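Local atomic coordinates of CobC (Shigella flexneri 2a, PDB entry 6NRU), a protein that probably removes the 5'-phosphate from adenosylcobalamin 5'-phosphate and from alpha-ribazole 5'-phosphate, in the assembly of the nucleotide loop of vitamin B12. Residues 112-117 with 123-128; 20-25 with 104-109. All coordinates share one frame; numbering follows the deposited sequence.

Interaction 1 of 2, residues 112-117 with 123-128; sequences DWQHAI and GFQAFS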
loop_
_atom_site.group_PDB
_atom_site.type_symbol
_atom_site.label_atom_id
_atom_site.label_comp_id
_atom_site.label_asym_id
_atom_site.label_seq_id
_atom_site.Cartn_x
_atom_site.Cartn_y
_atom_site.Cartn_z
ATOM N N ASP A 112 -12.025 -0.828 -18.728
ATOM C CA ASP A 112 -12.298 0.472 -18.124
ATOM C C ASP A 112 -12.098 0.337 -16.614
ATOM O O ASP A 112 -13.031 0.445 -15.822
ATOM C CB ASP A 112 -13.708 0.968 -18.452
ATOM C CG ASP A 112 -13.924 2.418 -18.058
ATOM O OD1 ASP A 112 -12.944 3.089 -17.661
ATOM O OD2 ASP A 112 -15.080 2.887 -18.141
ATOM N N TRP A 113 -10.844 0.112 -16.210
ATOM C CA TRP A 113 -10.530 -0.119 -14.805
ATOM C C TRP A 113 -10.793 1.100 -13.931
ATOM O O TRP A 113 -10.903 0.959 -12.709
ATOM C CB TRP A 113 -9.066 -0.539 -14.655
ATOM C CG TRP A 113 -8.116 0.568 -14.964
ATOM C CD1 TRP A 113 -7.594 0.883 -16.184
ATOM C CD2 TRP A 113 -7.588 1.526 -14.041
ATOM N NE1 TRP A 113 -6.766 1.974 -16.076
ATOM C CE2 TRP A 113 -6.746 2.388 -14.769
ATOM C CE3 TRP A 113 -7.744 1.737 -12.669
ATOM C CZ2 TRP A 113 -6.061 3.443 -14.170
ATOM C CZ3 TRP A 113 -7.062 2.785 -12.077
ATOM C CH2 TRP A 113 -6.232 3.624 -12.826
ATOM N N GLN A 114 -10.896 2.288 -14.519
ATOM C CA GLN A 114 -11.029 3.492 -13.714
ATOM C C GLN A 114 -12.456 3.755 -13.262
ATOM O O GLN A 114 -12.650 4.496 -12.293
ATOM C CB GLN A 114 -10.521 4.703 -14.490
ATOM C CG GLN A 114 -9.824 5.718 -13.619
ATOM C CD GLN A 114 -8.765 6.474 -14.375
ATOM O OE1 GLN A 114 -8.466 6.158 -15.527
ATOM N NE2 GLN A 114 -8.186 7.482 -13.735
ATOM N N HIS A 115 -13.421 3.231 -14.006
ATOM C CA HIS A 115 -14.825 3.424 -13.694
ATOM C C HIS A 115 -15.701 2.202 -13.461
ATOM O O HIS A 115 -16.744 2.311 -12.854
ATOM C CB HIS A 115 -15.451 4.309 -14.756
ATOM C CG HIS A 115 -14.732 5.599 -14.957
ATOM N ND1 HIS A 115 -13.749 5.761 -15.902
ATOM C CD2 HIS A 115 -14.857 6.788 -14.335
ATOM C CE1 HIS A 115 -13.295 6.993 -15.848
ATOM N NE2 HIS A 115 -13.956 7.640 -14.910
ATOM N N ALA A 116 -15.279 1.050 -13.939
ATOM C CA ALA A 116 -16.046 -0.174 -13.765
ATOM C C ALA A 116 -15.893 -0.704 -12.343
ATOM O O ALA A 116 -14.802 -0.669 -11.764
ATOM C CB ALA A 116 -15.600 -1.231 -14.774
ATOM N N ILE A 117 -16.992 -1.199 -11.789
ATOM C CA ILE A 117 -17.054 -1.646 -10.400
ATOM C C ILE A 117 -16.827 -3.154 -10.372
ATOM O O ILE A 117 -17.566 -3.889 -11.046
ATOM C CB ILE A 117 -18.399 -1.286 -9.752
ATOM C CG1 ILE A 117 -18.781 0.164 -10.066
ATOM C CG2 ILE A 117 -18.348 -1.515 -8.250
ATOM C CD1 ILE A 117 -17.853 1.186 -9.456
ATOM N N GLY A 123 -15.321 0.427 -6.591
ATOM C CA GLY A 123 -14.644 0.872 -7.788
ATOM C C GLY A 123 -13.450 1.753 -7.487
ATOM O O GLY A 123 -13.205 2.157 -6.350
ATOM N N PHE A 124 -12.689 2.053 -8.543
ATOM C CA PHE A 124 -11.500 2.880 -8.375
ATOM C C PHE A 124 -11.853 4.290 -7.923
ATOM O O PHE A 124 -11.029 4.962 -7.292
ATOM C CB PHE A 124 -10.698 2.934 -9.674
ATOM C CG PHE A 124 -9.449 3.757 -9.572
ATOM C CD1 PHE A 124 -8.394 3.334 -8.782
ATOM C CD2 PHE A 124 -9.334 4.961 -10.249
ATOM C CE1 PHE A 124 -7.245 4.092 -8.676
ATOM C CE2 PHE A 124 -8.183 5.724 -10.151
ATOM C CZ PHE A 124 -7.137 5.288 -9.363
ATOM N N GLN A 125 -13.063 4.756 -8.234
ATOM C CA GLN A 125 -13.469 6.090 -7.806
ATOM C C GLN A 125 -13.592 6.165 -6.288
ATOM O O GLN A 125 -13.086 7.101 -5.660
ATOM C CB GLN A 125 -14.786 6.478 -8.483
ATOM C CG GLN A 125 -14.696 6.554 -10.003
ATOM C CD GLN A 125 -13.594 7.485 -10.478
ATOM O OE1 GLN A 125 -13.400 8.569 -9.928
ATOM N NE2 GLN A 125 -12.861 7.061 -11.503
ATOM N N ALA A 126 -14.253 5.179 -5.676
ATOM C CA ALA A 126 -14.350 5.156 -4.220
ATOM C C ALA A 126 -12.992 4.894 -3.581
ATOM O O ALA A 126 -12.672 5.464 -2.532
ATOM C CB ALA A 126 -15.362 4.103 -3.774
ATOM N N PHE A 127 -12.182 4.034 -4.202
ATOM C CA PHE A 127 -10.855 3.739 -3.671
ATOM C C PHE A 127 -9.963 4.975 -3.711
ATOM O O PHE A 127 -9.299 5.309 -2.724
ATOM C CB PHE A 127 -10.234 2.586 -4.459
ATOM C CG PHE A 127 -8.790 2.327 -4.136
ATOM C CD1 PHE A 127 -8.436 1.611 -3.002
ATOM C CD2 PHE A 127 -7.783 2.780 -4.982
ATOM C CE1 PHE A 127 -7.106 1.362 -2.709
ATOM C CE2 PHE A 127 -6.451 2.535 -4.696
ATOM C CZ PHE A 127 -6.112 1.826 -3.558
ATOM N N SER A 128 -9.945 5.676 -4.849
ATOM C CA SER A 128 -9.094 6.856 -4.968
ATOM C C SER A 128 -9.592 8.002 -4.098
ATOM O O SER A 128 -8.797 8.858 -3.694
ATOM C CB SER A 128 -8.994 7.296 -6.432
ATOM O OG SER A 128 -10.258 7.656 -6.958
HETATM O O HOH W 1 -13.305 1.069 -10.794
#
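Trp113 and Phe124 form a T-shaped pair that joins the loop after helix 103-111 to the first turn of helix 124-136. The six-membered ring of Trp113 turns its edge to the face of Phe124, the planes 63° apart and the centroids separated by 4.6 Å. The foremost atom, Trp113 CZ3, stands over the middle of the phenyl ring, 3.6 Å from Phe124 CG. Phe124 reaches back to the loop because its CG is anti to the backbone N (chi1 -179°); Leu158 and Met171 pack on the same side chain.

Gln114 contributes at two levels. Its CG comes obliquely to the phenyl ring, 3.5 Å from Phe124 CD2, and its carbonyl accepts a hydrogen bond from the side chain of Gln125, with Gln125 NE2 lying 2.7 Å from Gln114 O. The bond is moderately bent (153° at the hydrogen), and the donor sits above the carbonyl plane. His115 comes next, its imidazole plane nearly parallel to that of the Gln125 amide and CD2 3.5 Å from Gln125 NE2. Its other side is tied back within the loop, where His115 ND1 donates to Asp112 OD1 over 3.3 Å in the plane of the ring. Ala116 acts through its carbonyl: a water is modelled bridging Ala116 O, Trp113 O and Phe124 N, though two of its distances are very short and its position is therefore less certain. At Ile117 the CD1 methyl lies 3.6 Å from CA of Gly123, the N-cap residue of the helix.

The contact thus illustrates how a loop can close on the start of the helix that follows it. Apolar rings supply the packing, a modelled water lies between a first-turn N-H and two loop carbonyls, and an amide from the helix grips a third, so the loop meets the helix through polar bonds as well as ring packing.

Interaction 2 of 2, residues 20-25 with 104-109; sequences GLYSGH and ENYSAW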
loop_
_atom_site.group_PDB
_atom_site.type_symbol
_atom_site.label_atom_id
_atom_site.label_comp_id
_atom_site.label_asym_id
_atom_site.label_seq_id
_atom_site.Cartn_x
_atom_site.Cartn_y
_atom_site.Cartn_z
ATOM N N GLY A 20 -1.157 -15.785 -8.348
ATOM C CA GLY A 20 -1.668 -14.833 -9.323
ATOM C C GLY A 20 -3.116 -14.445 -9.125
ATOM O O GLY A 20 -3.815 -14.156 -10.103
ATOM N N LEU A 21 -3.587 -14.425 -7.885
ATOM C CA LEU A 21 -4.985 -14.158 -7.592
ATOM C C LEU A 21 -5.192 -12.696 -7.220
ATOM O O LEU A 21 -4.269 -12.006 -6.780
ATOM C CB LEU A 21 -5.483 -15.052 -6.454
ATOM C CG LEU A 21 -5.364 -16.561 -6.667
ATOM C CD1 LEU A 21 -5.695 -17.310 -5.383
ATOM C CD2 LEU A 21 -6.261 -17.020 -7.807
ATOM N N TYR A 22 -6.420 -12.229 -7.416
ATOM C CA TYR A 22 -6.827 -10.945 -6.867
ATOM C C TYR A 22 -6.890 -11.051 -5.351
ATOM O O TYR A 22 -7.472 -11.999 -4.812
ATOM C CB TYR A 22 -8.181 -10.532 -7.436
ATOM C CG TYR A 22 -8.107 -10.043 -8.862
ATOM C CD1 TYR A 22 -7.966 -8.690 -9.143
ATOM C CD2 TYR A 22 -8.170 -10.933 -9.929
ATOM C CE1 TYR A 22 -7.896 -8.235 -10.443
ATOM C CE2 TYR A 22 -8.100 -10.487 -11.236
ATOM C CZ TYR A 22 -7.963 -9.137 -11.486
ATOM O OH TYR A 22 -7.891 -8.681 -12.783
ATOM N N SER A 23 -6.280 -10.091 -4.659
ATOM C CA SER A 23 -6.169 -10.175 -3.206
ATOM C C SER A 23 -7.319 -9.449 -2.513
ATOM O O SER A 23 -8.156 -10.076 -1.855
ATOM C CB SER A 23 -4.820 -9.615 -2.751
ATOM O OG SER A 23 -4.386 -10.262 -1.570
ATOM N N GLY A 24 -7.369 -8.127 -2.655
ATOM C CA GLY A 24 -8.448 -7.374 -2.041
ATOM C C GLY A 24 -8.388 -7.443 -0.530
ATOM O O GLY A 24 -7.313 -7.457 0.079
ATOM N N HIS A 25 -9.563 -7.496 0.088
ATOM C CA HIS A 25 -9.655 -7.538 1.538
ATOM C C HIS A 25 -9.488 -8.940 2.106
ATOM O O HIS A 25 -9.458 -9.090 3.333
ATOM C CB HIS A 25 -10.997 -6.953 1.984
ATOM C CG HIS A 25 -11.055 -5.459 1.923
ATOM N ND1 HIS A 25 -11.892 -4.712 2.723
ATOM C CD2 HIS A 25 -10.374 -4.572 1.159
ATOM C CE1 HIS A 25 -11.725 -3.429 2.455
ATOM N NE2 HIS A 25 -10.810 -3.317 1.508
ATOM N N GLU A 104 -18.935 -10.500 -18.687
ATOM C CA GLU A 104 -19.312 -9.130 -19.017
ATOM C C GLU A 104 -18.806 -8.143 -17.973
ATOM O O GLU A 104 -18.162 -7.143 -18.314
ATOM C CB GLU A 104 -20.826 -9.016 -19.171
ATOM C CG GLU A 104 -21.296 -7.587 -19.378
ATOM C CD GLU A 104 -22.801 -7.480 -19.495
ATOM O OE1 GLU A 104 -23.461 -8.531 -19.630
ATOM O OE2 GLU A 104 -23.322 -6.346 -19.453
ATOM N N ASN A 105 -19.092 -8.398 -16.695
ATOM C CA ASN A 105 -18.661 -7.474 -15.650
ATOM C C ASN A 105 -17.141 -7.394 -15.577
ATOM O O ASN A 105 -16.580 -6.324 -15.313
ATOM C CB ASN A 105 -19.246 -7.893 -14.299
ATOM C CG ASN A 105 -20.755 -8.037 -14.339
ATOM O OD1 ASN A 105 -21.317 -8.982 -13.784
ATOM N ND2 ASN A 105 -21.421 -7.097 -15.000
ATOM N N TYR A 106 -16.455 -8.509 -15.831
ATOM C CA TYR A 106 -14.997 -8.506 -15.760
ATOM C C TYR A 106 -14.370 -7.863 -16.995
ATOM O O TYR A 106 -13.348 -7.178 -16.883
ATOM C CB TYR A 106 -14.483 -9.931 -15.569
ATOM C CG TYR A 106 -13.021 -10.008 -15.233
ATOM C CD1 TYR A 106 -12.547 -9.575 -14.004
ATOM C CD2 TYR A 106 -12.111 -10.504 -16.150
ATOM C CE1 TYR A 106 -11.202 -9.640 -13.700
ATOM C CE2 TYR A 106 -10.770 -10.575 -15.855
ATOM C CZ TYR A 106 -10.319 -10.142 -14.631
ATOM O OH TYR A 106 -8.977 -10.212 -14.338
ATOM N N SER A 107 -14.962 -8.074 -18.177
ATOM C CA SER A 107 -14.481 -7.405 -19.384
ATOM C C SER A 107 -14.631 -5.897 -19.263
ATOM O O SER A 107 -13.755 -5.139 -19.698
ATOM C CB SER A 107 -15.253 -7.898 -20.608
ATOM O OG SER A 107 -15.367 -9.306 -20.615
ATOM N N ALA A 108 -15.753 -5.449 -18.694
ATOM C CA ALA A 108 -15.963 -4.025 -18.475
ATOM C C ALA A 108 -14.909 -3.452 -17.543
ATOM O O ALA A 108 -14.526 -2.285 -17.678
ATOM C CB ALA A 108 -17.363 -3.786 -17.915
ATOM N N TRP A 109 -14.420 -4.261 -16.604
ATOM C CA TRP A 109 -13.347 -3.822 -15.722
ATOM C C TRP A 109 -12.004 -3.809 -16.441
ATOM O O TRP A 109 -11.245 -2.842 -16.321
ATOM C CB TRP A 109 -13.288 -4.723 -14.488
ATOM C CG TRP A 109 -11.928 -4.825 -13.864
ATOM C CD1 TRP A 109 -10.983 -5.784 -14.102
ATOM C CD2 TRP A 109 -11.363 -3.941 -12.888
ATOM N NE1 TRP A 109 -9.866 -5.548 -13.339
ATOM C CE2 TRP A 109 -10.072 -4.422 -12.585
ATOM C CE3 TRP A 109 -11.821 -2.787 -12.243
ATOM C CZ2 TRP A 109 -9.236 -3.790 -11.665
ATOM C CZ3 TRP A 109 -10.989 -2.161 -11.332
ATOM C CH2 TRP A 109 -9.711 -2.664 -11.052
#
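Near the probable catalytic site of this histidine phosphatase fold, Tyr22 and Tyr106 meet through their hydroxyls, linking the loop that follows helix 15-18 to helix 103-111. The phenols come from opposite directions and carry the contact across a wide gap, for the nearest CA atoms, those of Tyr22 and Tyr106, are still 12.3 Å apart. On the helix, Tyr106 holds its CG anti to the backbone N (chi1 -169°), which sends the ring out from the helix toward the loop.

Tyr22 OH and Tyr106 OH are modelled 2.4 Å apart as a very short hydrogen bond in which either oxygen could be the donor; the exact length is best treated with caution. The ring planes are almost perpendicular, at 88°, with the centroids 6.0 Å apart; each hydroxyl lies at the other ring's edge, near its plane. Carbon contact is slight, with Tyr22 CZ 4.0 Å from Tyr106 CE1. One turn further along the helix, Trp109 brings its pyrrole nitrogen to the same place: Trp109 NE1 is 3.7 Å from Tyr22 OH, a packing distance.

Two further aromatic side chains join the group. Phe87 makes edge-to-face pairs with Tyr22 and Trp109, and Trp90 does so with Tyr106 and Trp109, while Tyr106 OH has a second hydrogen-bond partner in His95 ND1. The Tyr22 side chain is about 8 Å from that of Glu84, the probable proton donor/acceptor.

Chemically, then, the two segments are joined at one polar point within an aromatic cluster. With His95 bonded to the same oxygen, Tyr106 OH connects the loop, helix 103-111 and the start of helix 95-101, and the hydroxyls of both tyrosines find partners among aromatic side chains.

From the N terminus, strand 5-10 leads through helix 15-18 into the loop whose residues 20-25 open interaction 2. That contact closes 78 intervening residues, bringing helix 103-111 back over the early loop. Interaction 1 opens only afterwards, in the loop that leaves this helix, and closes across five residues at helix 124-136. The two are therefore in series, neither nested nor crossed. They also touch, through Ala116 CB packing on Ala108 O and on Trp109 CA. Together they illustrate a long-range closure followed by a local one: helix 103-111 is tied first to the N-terminal loop, then through its exit loop to helix 124-136.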